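PDB 5CXW: penicillin-binding protein 1A from Mycobacterium tuberculosis, which builds and cross-links cell-wall peptidoglycan, its penicillin-sensitive C-terminal transpeptidase domain being seen here with penicillin V bound. Local coordinates for residues Lys47-Tyr52 and Ala62-Ile67; Ala106-Gly111 and Asp264-Ala269; Ile258-Ala263 and Thr363-Thr368. One frame throughout, in Å; residues are numbered along the deposited sequence.

Contact 1. Residues Lys47-Tyr52 and Ala62-Ile67; sequences KAVAKY and AAVVSI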
loop_
_atom_site.group_PDB
_atom_site.type_symbol
_atom_site.label_atom_id
_atom_site.label_comp_id
_atom_site.label_asym_id
_atom_site.label_seq_id
_atom_site.Cartn_x
_atom_site.Cartn_y
_atom_site.Cartn_z
ATOM N N LYS A 47 12.699 -1.099 14.372
ATOM C CA LYS A 47 12.632 -0.172 15.488
ATOM C C LYS A 47 11.260 0.492 15.667
ATOM O O LYS A 47 10.775 0.665 16.812
ATOM C CB LYS A 47 13.696 0.909 15.334
ATOM C CG LYS A 47 13.726 1.839 16.513
ATOM C CD LYS A 47 14.816 2.929 16.375
ATOM C CE LYS A 47 14.553 4.132 17.326
ATOM N NZ LYS A 47 13.120 4.562 17.620
ATOM N N ALA A 48 10.670 0.897 14.539
ATOM C CA ALA A 48 9.387 1.577 14.564
ATOM C C ALA A 48 8.306 0.623 15.065
ATOM O O ALA A 48 7.486 0.993 15.935
ATOM C CB ALA A 48 9.023 2.060 13.200
ATOM N N VAL A 49 8.302 -0.600 14.540
ATOM C CA VAL A 49 7.303 -1.581 14.976
ATOM C C VAL A 49 7.460 -1.850 16.479
ATOM O O VAL A 49 6.454 -1.861 17.199
ATOM C CB VAL A 49 7.369 -2.913 14.190
ATOM C CG1 VAL A 49 6.467 -4.011 14.791
ATOM C CG2 VAL A 49 6.985 -2.696 12.759
ATOM N N ALA A 50 8.696 -2.010 16.949
ATOM C CA ALA A 50 8.942 -2.328 18.351
ATOM C C ALA A 50 8.445 -1.172 19.232
ATOM O O ALA A 50 7.693 -1.391 20.195
ATOM C CB ALA A 50 10.396 -2.608 18.552
ATOM N N LYS A 51 8.767 0.054 18.815
ATOM C CA LYS A 51 8.425 1.233 19.538
ATOM C C LYS A 51 6.914 1.377 19.673
ATOM O O LYS A 51 6.405 1.552 20.768
ATOM C CB LYS A 51 9.001 2.472 18.854
ATOM C CG LYS A 51 8.509 3.787 19.422
ATOM C CD LYS A 51 9.352 4.959 18.948
ATOM C CE LYS A 51 8.831 6.221 19.572
ATOM N NZ LYS A 51 9.530 7.362 18.921
ATOM N N TYR A 52 6.208 1.335 18.550
ATOM C CA TYR A 52 4.786 1.637 18.535
ATOM C C TYR A 52 3.872 0.493 18.984
ATOM O O TYR A 52 2.744 0.750 19.388
ATOM C CB TYR A 52 4.395 2.260 17.197
ATOM C CG TYR A 52 5.025 3.621 17.088
ATOM C CD1 TYR A 52 4.605 4.655 17.896
ATOM C CD2 TYR A 52 6.084 3.874 16.207
ATOM C CE1 TYR A 52 5.240 5.895 17.862
ATOM C CE2 TYR A 52 6.677 5.106 16.153
ATOM C CZ TYR A 52 6.257 6.116 16.976
ATOM O OH TYR A 52 6.843 7.361 16.966
ATOM N N ALA A 62 1.798 -6.168 13.365
ATOM C CA ALA A 62 2.067 -5.179 12.301
ATOM C C ALA A 62 2.799 -5.816 11.137
ATOM O O ALA A 62 3.440 -6.867 11.286
ATOM C CB ALA A 62 2.881 -3.995 12.845
ATOM N N ALA A 63 2.708 -5.200 9.976
ATOM C CA ALA A 63 3.527 -5.562 8.840
ATOM C C ALA A 63 3.962 -4.303 8.100
ATOM O O ALA A 63 3.161 -3.344 7.997
ATOM C CB ALA A 63 2.758 -6.480 7.916
ATOM N N VAL A 64 5.215 -4.303 7.611
ATOM C CA VAL A 64 5.800 -3.160 6.906
ATOM C C VAL A 64 6.565 -3.669 5.695
ATOM O O VAL A 64 7.378 -4.589 5.798
ATOM C CB VAL A 64 6.815 -2.416 7.780
ATOM C CG1 VAL A 64 7.329 -1.163 7.088
ATOM C CG2 VAL A 64 6.229 -2.032 9.134
ATOM N N VAL A 65 6.296 -3.114 4.532
ATOM C CA VAL A 65 7.085 -3.396 3.330
ATOM C C VAL A 65 7.466 -2.091 2.651
ATOM O O VAL A 65 6.600 -1.228 2.447
ATOM C CB VAL A 65 6.298 -4.271 2.343
ATOM C CG1 VAL A 65 7.174 -4.584 1.114
ATOM C CG2 VAL A 65 5.881 -5.549 3.019
ATOM N N SER A 66 8.774 -1.925 2.356
ATOM C CA SER A 66 9.264 -0.776 1.670
ATOM C C SER A 66 9.910 -1.225 0.362
ATOM O O SER A 66 10.787 -2.160 0.393
ATOM C CB SER A 66 10.332 -0.078 2.505
ATOM O OG SER A 66 9.812 0.380 3.756
ATOM N N ILE A 67 9.513 -0.584 -0.734
ATOM C CA ILE A 67 10.002 -0.905 -2.069
ATOM C C ILE A 67 10.604 0.326 -2.751
ATOM O O ILE A 67 10.078 1.453 -2.636
ATOM C CB ILE A 67 8.834 -1.452 -2.901
ATOM C CG1 ILE A 67 8.545 -2.898 -2.412
ATOM C CG2 ILE A 67 9.170 -1.512 -4.392
ATOM C CD1 ILE A 67 7.302 -3.507 -2.950
#
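While Val49 turns to meet Ala62 and Val64, the flat group of the same helical segment, the ring of Tyr52, serves a different surface. One face of that ring receives the chain of its own neighbour Lys51, whose CG stands 3.9 Å above the plane and over the ring centre; the Tyr52 side chain also touches Asp346 and Ile347 of helix 343-356. The setting is a helix laid on an antiparallel sheet, within the penicillin-binding transpeptidase fold of the beta-lactamase clan, and it illustrates how a single branched residue can carry such packing. Helix 39-53 rests on strand 60-67, and the nearest CA atoms across the two segments are those of Val49 and Ala62, 6.9 Å apart.

Ala62 and Val64, two residues apart on the strand, point toward the helix, while Ala63 between them points away and packs on Val211 of helix 211-222 and on Trp320. The sheet is therefore sandwiched at this place by helices. On the strand's flanks, Ala63 and Val65 bond through their backbones to Trp320 and Ala318, and Val64 to Tyr78, a residue against which the side chains of Val49 and Val64 also pack. Everything that meets here is hydrocarbon and buried.

Val49 divides its work between its two methyls. CG1, anti to the backbone N (chi1 171°), reaches the methyl of Ala62; CG2, beside that N, is directed at Val64. The two valines slide past each other in opposite directions, and their nearest atoms are the CG2 methyls of Val49 and Val64, 3.8 Å apart.

Contact 2. Residues Ala106-Gly111 and Asp264-Ala269; sequences AALEQG and DNVTAA
Leu108 meets Val266 and Asn265 through the two branches at its tip, and the apolar part of the contact is almost entirely its work. Its CD1 presses on CG2 of Val266 at 3.4 Å, tighter than usual for two carbons, a closeness confined to these two methyls. CD2 of Leu108 lies 4.1 Å from CB of Asn265, and CD1 of Leu108 is as far from that same carbon; the fork thus straddles the base of the asparagine. With chi1 at -72°, CG of Leu108 stands beside its backbone N and opposite the carbonyl carbon, and the chain crosses both partners at a slant. Val266 offers CG2, the methyl beside its own N, and its neighbour Val105, from the same helix as Leu108, widens the apolar seam; Leu108 in turn also touches Val262.

Helix 100-109, which begins just after Ser97, by similarity the residue acylated in transpeptidation, is here docked near its C-terminal end against helix 260-270 of the same transpeptidase domain. The contact itself lies away from the penicillin pocket.

The polar groups face other partners. The buried amide of Asn265 is held by three hydrogen bonds: ND2 donates to the carbonyls of Ala261 and Thr368, and OD1 accepts from the backbone N of Gly375. Thr267 hydrogen-bonds through OG1 to Ala263 O and to the hydroxyl of Tyr311.

Backbone bonds finish the first helix. Gly111, at phi 80°, sends its N to Leu108 O at 3.1 Å as part of a Schellman motif. Separately, the bond from Gln110 N to Ala107 O, 2.9 Å long, tightens the last turn.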
loop_
_atom_site.group_PDB
_atom_site.type_symbol
_atom_site.label_atom_id
_atom_site.label_comp_id
_atom_site.label_asym_id
_atom_site.label_seq_id
_atom_site.Cartn_x
_atom_site.Cartn_y
_atom_site.Cartn_z
ATOM N N ALA A 106 -8.285 5.057 -11.932
ATOM C CA ALA A 106 -9.249 4.684 -12.959
ATOM C C ALA A 106 -9.979 5.906 -13.545
ATOM O O ALA A 106 -10.195 5.986 -14.762
ATOM C CB ALA A 106 -10.295 3.742 -12.402
ATOM N N ALA A 107 -10.363 6.815 -12.657
ATOM C CA ALA A 107 -11.061 8.003 -13.053
ATOM C C ALA A 107 -10.202 8.854 -13.981
ATOM O O ALA A 107 -10.629 9.330 -15.062
ATOM C CB ALA A 107 -11.464 8.798 -11.835
ATOM N N LEU A 108 -8.983 9.129 -13.548
ATOM C CA LEU A 108 -8.087 9.973 -14.301
ATOM C C LEU A 108 -7.824 9.360 -15.679
ATOM O O LEU A 108 -7.738 10.078 -16.669
ATOM C CB LEU A 108 -6.779 10.174 -13.540
ATOM C CG LEU A 108 -6.901 11.071 -12.314
ATOM C CD1 LEU A 108 -5.760 10.792 -11.350
ATOM C CD2 LEU A 108 -6.825 12.490 -12.706
ATOM N N GLU A 109 -7.741 8.034 -15.745
ATOM C CA GLU A 109 -7.508 7.340 -17.014
ATOM C C GLU A 109 -8.697 7.545 -18.010
ATOM O O GLU A 109 -8.554 7.345 -19.247
ATOM C CB GLU A 109 -7.222 5.890 -16.731
ATOM C CG GLU A 109 -5.815 5.681 -16.203
ATOM C CD GLU A 109 -5.459 4.246 -15.945
ATOM O OE1 GLU A 109 -6.370 3.419 -15.927
ATOM O OE2 GLU A 109 -4.253 3.961 -15.751
ATOM N N GLN A 110 -9.876 7.870 -17.491
ATOM C CA GLN A 110 -11.075 8.107 -18.273
ATOM C C GLN A 110 -11.342 9.560 -18.512
ATOM O O GLN A 110 -12.398 9.934 -18.981
ATOM C CB GLN A 110 -12.266 7.457 -17.613
ATOM C CG GLN A 110 -12.181 5.968 -17.639
ATOM C CD GLN A 110 -13.415 5.258 -17.092
ATOM O OE1 GLN A 110 -14.572 5.764 -17.097
ATOM N NE2 GLN A 110 -13.178 4.016 -16.681
ATOM N N GLY A 111 -10.427 10.419 -18.095
ATOM C CA GLY A 111 -10.554 11.842 -18.323
ATOM C C GLY A 111 -11.468 12.516 -17.339
ATOM O O GLY A 111 -12.109 13.522 -17.646
ATOM N N ASP A 264 1.102 11.221 -11.774
ATOM C CA ASP A 264 1.589 12.473 -11.155
ATOM C C ASP A 264 0.419 13.307 -10.566
ATOM O O ASP A 264 0.597 14.033 -9.572
ATOM C CB ASP A 264 2.443 13.261 -12.144
ATOM C CG ASP A 264 3.780 12.514 -12.507
ATOM O OD1 ASP A 264 4.175 11.521 -11.795
ATOM O OD2 ASP A 264 4.423 12.973 -13.462
ATOM N N ASN A 265 -0.766 13.212 -11.174
ATOM C CA ASN A 265 -1.970 13.812 -10.599
ATOM C C ASN A 265 -2.433 13.079 -9.325
ATOM O O ASN A 265 -2.885 13.728 -8.337
ATOM C CB ASN A 265 -3.124 13.928 -11.598
ATOM C CG ASN A 265 -3.045 15.196 -12.403
ATOM O OD1 ASN A 265 -3.482 16.246 -11.954
ATOM N ND2 ASN A 265 -2.519 15.123 -13.595
ATOM N N VAL A 266 -2.346 11.739 -9.332
ATOM C CA VAL A 266 -2.665 10.983 -8.124
ATOM C C VAL A 266 -1.694 11.426 -6.963
ATOM O O VAL A 266 -2.119 11.740 -5.849
ATOM C CB VAL A 266 -2.595 9.473 -8.328
ATOM C CG1 VAL A 266 -2.702 8.740 -6.990
ATOM C CG2 VAL A 266 -3.664 9.010 -9.349
ATOM N N THR A 267 -0.409 11.506 -7.284
ATOM C CA THR A 267 0.586 12.023 -6.343
ATOM C C THR A 267 0.159 13.350 -5.785
ATOM O O THR A 267 0.194 13.545 -4.569
ATOM C CB THR A 267 1.971 12.058 -7.004
ATOM O OG1 THR A 267 2.299 10.724 -7.372
ATOM C CG2 THR A 267 3.035 12.628 -6.070
ATOM N N ALA A 268 -0.223 14.275 -6.685
ATOM C CA ALA A 268 -0.570 15.611 -6.281
ATOM C C ALA A 268 -1.736 15.542 -5.249
ATOM O O ALA A 268 -1.732 16.300 -4.279
ATOM C CB ALA A 268 -0.914 16.484 -7.470
ATOM N N ALA A 269 -2.736 14.742 -5.523
ATOM C CA ALA A 269 -3.853 14.580 -4.555
ATOM C C ALA A 269 -3.465 14.046 -3.209
ATOM O O ALA A 269 -4.084 14.420 -2.178
ATOM C CB ALA A 269 -4.946 13.716 -5.172
#

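Contact 3. Residues Ile258-Ala263 and Thr363-Thr368; sequences IPKAVA and TFPKPT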
loop_
_atom_site.group_PDB
_atom_site.type_symbol
_atom_site.label_atom_id
_atom_site.label_comp_id
_atom_site.label_asym_id
_atom_site.label_seq_id
_atom_site.Cartn_x
_atom_site.Cartn_y
_atom_site.Cartn_z
ATOM N N ILE A 258 0.600 2.809 -15.936
ATOM C CA ILE A 258 -0.289 3.906 -15.702
ATOM C C ILE A 258 0.356 5.132 -16.391
ATOM O O ILE A 258 1.570 5.318 -16.296
ATOM C CB ILE A 258 -0.427 4.161 -14.199
ATOM C CG1 ILE A 258 -0.974 2.936 -13.475
ATOM C CG2 ILE A 258 -1.240 5.412 -13.922
ATOM C CD1 ILE A 258 -0.865 3.057 -11.984
ATOM N N PRO A 259 -0.431 5.945 -17.103
ATOM C CA PRO A 259 0.236 7.076 -17.757
ATOM C C PRO A 259 0.867 8.022 -16.721
ATOM O O PRO A 259 0.345 8.219 -15.606
ATOM C CB PRO A 259 -0.885 7.774 -18.539
ATOM C CG PRO A 259 -1.974 6.712 -18.660
ATOM C CD PRO A 259 -1.830 5.783 -17.505
ATOM N N LYS A 260 2.043 8.531 -17.074
ATOM C CA LYS A 260 2.745 9.474 -16.218
ATOM C C LYS A 260 1.843 10.597 -15.727
ATOM O O LYS A 260 1.889 10.979 -14.547
ATOM C CB LYS A 260 3.940 10.050 -16.971
ATOM C CG LYS A 260 4.634 11.223 -16.233
ATOM C CD LYS A 260 5.952 11.598 -16.844
ATOM C CE LYS A 260 6.612 12.814 -16.207
ATOM N NZ LYS A 260 6.854 12.687 -14.763
ATOM N N ALA A 261 1.074 11.199 -16.646
ATOM C CA ALA A 261 0.234 12.344 -16.283
ATOM C C ALA A 261 -0.803 11.930 -15.226
ATOM O O ALA A 261 -1.082 12.704 -14.280
ATOM C CB ALA A 261 -0.419 12.987 -17.477
ATOM N N VAL A 262 -1.331 10.720 -15.364
ATOM C CA VAL A 262 -2.260 10.191 -14.396
ATOM C C VAL A 262 -1.573 9.982 -13.065
ATOM O O VAL A 262 -2.082 10.444 -11.994
ATOM C CB VAL A 262 -2.912 8.880 -14.913
ATOM C CG1 VAL A 262 -3.648 8.177 -13.789
ATOM C CG2 VAL A 262 -3.830 9.183 -16.040
ATOM N N ALA A 263 -0.477 9.264 -13.065
ATOM C CA ALA A 263 0.188 8.945 -11.811
ATOM C C ALA A 263 0.589 10.236 -11.058
ATOM O O ALA A 263 0.442 10.323 -9.836
ATOM C CB ALA A 263 1.417 8.141 -12.080
ATOM N N THR A 363 11.389 16.398 -4.695
ATOM C CA THR A 363 10.072 16.987 -4.979
ATOM C C THR A 363 9.426 16.127 -6.039
ATOM O O THR A 363 10.103 15.414 -6.800
ATOM C CB THR A 363 10.176 18.419 -5.475
ATOM O OG1 THR A 363 11.089 18.452 -6.539
ATOM C CG2 THR A 363 10.794 19.289 -4.400
ATOM N N PHE A 364 8.106 16.154 -6.042
ATOM C CA PHE A 364 7.377 15.334 -7.000
ATOM C C PHE A 364 7.259 16.010 -8.371
ATOM O O PHE A 364 7.306 17.237 -8.480
ATOM C CB PHE A 364 5.998 15.042 -6.406
ATOM C CG PHE A 364 6.035 14.112 -5.260
ATOM C CD1 PHE A 364 6.354 12.810 -5.468
ATOM C CD2 PHE A 364 5.668 14.525 -3.999
ATOM C CE1 PHE A 364 6.359 11.884 -4.407
ATOM C CE2 PHE A 364 5.674 13.633 -2.921
ATOM C CZ PHE A 364 5.973 12.285 -3.136
ATOM N N PRO A 365 7.079 15.201 -9.425
ATOM C CA PRO A 365 6.968 15.780 -10.761
ATOM C C PRO A 365 5.738 16.647 -10.890
ATOM O O PRO A 365 4.693 16.325 -10.376
ATOM C CB PRO A 365 6.913 14.541 -11.693
ATOM C CG PRO A 365 7.241 13.391 -10.859
ATOM C CD PRO A 365 7.053 13.728 -9.433
ATOM N N LYS A 366 5.870 17.781 -11.559
ATOM C CA LYS A 366 4.753 18.668 -11.751
ATOM C C LYS A 366 3.692 17.962 -12.604
ATOM O O LYS A 366 3.981 17.444 -13.685
ATOM C CB LYS A 366 5.209 19.915 -12.486
ATOM C CG LYS A 366 4.125 20.934 -12.667
ATOM C CD LYS A 366 4.729 22.237 -13.228
ATOM C CE LYS A 366 3.881 23.429 -12.790
ATOM N NZ LYS A 366 2.839 23.662 -13.809
ATOM N N PRO A 367 2.457 17.946 -12.128
ATOM C CA PRO A 367 1.453 17.247 -12.968
ATOM C C PRO A 367 1.007 18.079 -14.144
ATOM O O PRO A 367 1.053 19.305 -14.095
ATOM C CB PRO A 367 0.244 17.093 -12.035
ATOM C CG PRO A 367 0.457 18.073 -10.925
ATOM C CD PRO A 367 1.935 18.335 -10.809
ATOM N N THR A 368 0.620 17.426 -15.216
ATOM C CA THR A 368 0.101 18.087 -16.423
ATOM C C THR A 368 -1.376 17.791 -16.494
ATOM O O THR A 368 -1.872 17.018 -15.660
ATOM C CB THR A 368 0.815 17.613 -17.700
ATOM O OG1 THR A 368 0.734 16.189 -17.817
ATOM C CG2 THR A 368 2.316 17.974 -17.598
#
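NZ of Lys260, which rests against Pro365, is the polar atom on which several groups converge. Its strongest partner is Asp264, one helical turn further on, whose OD2 forms a salt bridge with it; Ser224 OG adds a weak hydrogen bond. Across the contact, CB of Pro365 is 3.6 Å from Lys260 NZ, with CG of the same ring slightly farther off. The lysine chain runs extended from a CG anti to the backbone N and then bends at its last torsion (chi4 57°), which swings the ammonium toward the carboxylate and the proline. Pro365 also packs on Asp264, so the charged pair is flanked by the CB and CG methylenes of Pro365. The nearness of that carboxylate would be expected to favour the charged form of the lysine.

At the other end of the contact, the methyl of Ala261 meets Thr368, whose OG1 is 3.4 Å from Ala261 CB. Thr368 places OG1 between its backbone N and its carbonyl carbon (chi1 55°), and there the oxygen faces the alanine. The CA atoms of Ala261 and Thr368, 5.7 Å apart, are the nearest CA pair of the two segments.

The example is one of a loop fastened to the first turn of a helix, at the protein surface. Pro259 occupies the N-cap position of helix 260-270, while 363-368 is a loop that follows helix 343-356. Phe364 and Pro367 continue along helix 260-270, on Thr267 and Ala268; Val262, whose CB points away from the loop, packs on helix 100-109, and Ile258, just before the helix, on helix 211-222.

Overall arrangement
From the N terminus, contact 1 comes first: it closes the short connection, nine residues between 47-52 and 62-67, that joins helix 39-53 to strand 60-67, tying the helix to the sheet, and is complete before the others open. Contact 2 then spans 152 residues, bringing helix 260-270 back to helix 100-109. Contact 3 opens inside that span, at residue 258, and closes beyond it at 363-368, so contacts 2 and 3 cross. Both use helix 260-270 and their centres are 8 Å apart; together they place that helix between helix 100-109 and the late loop. Contact 1 sits on the opposite side of the chain's centre, its own centre 28 to 29 Å from theirs.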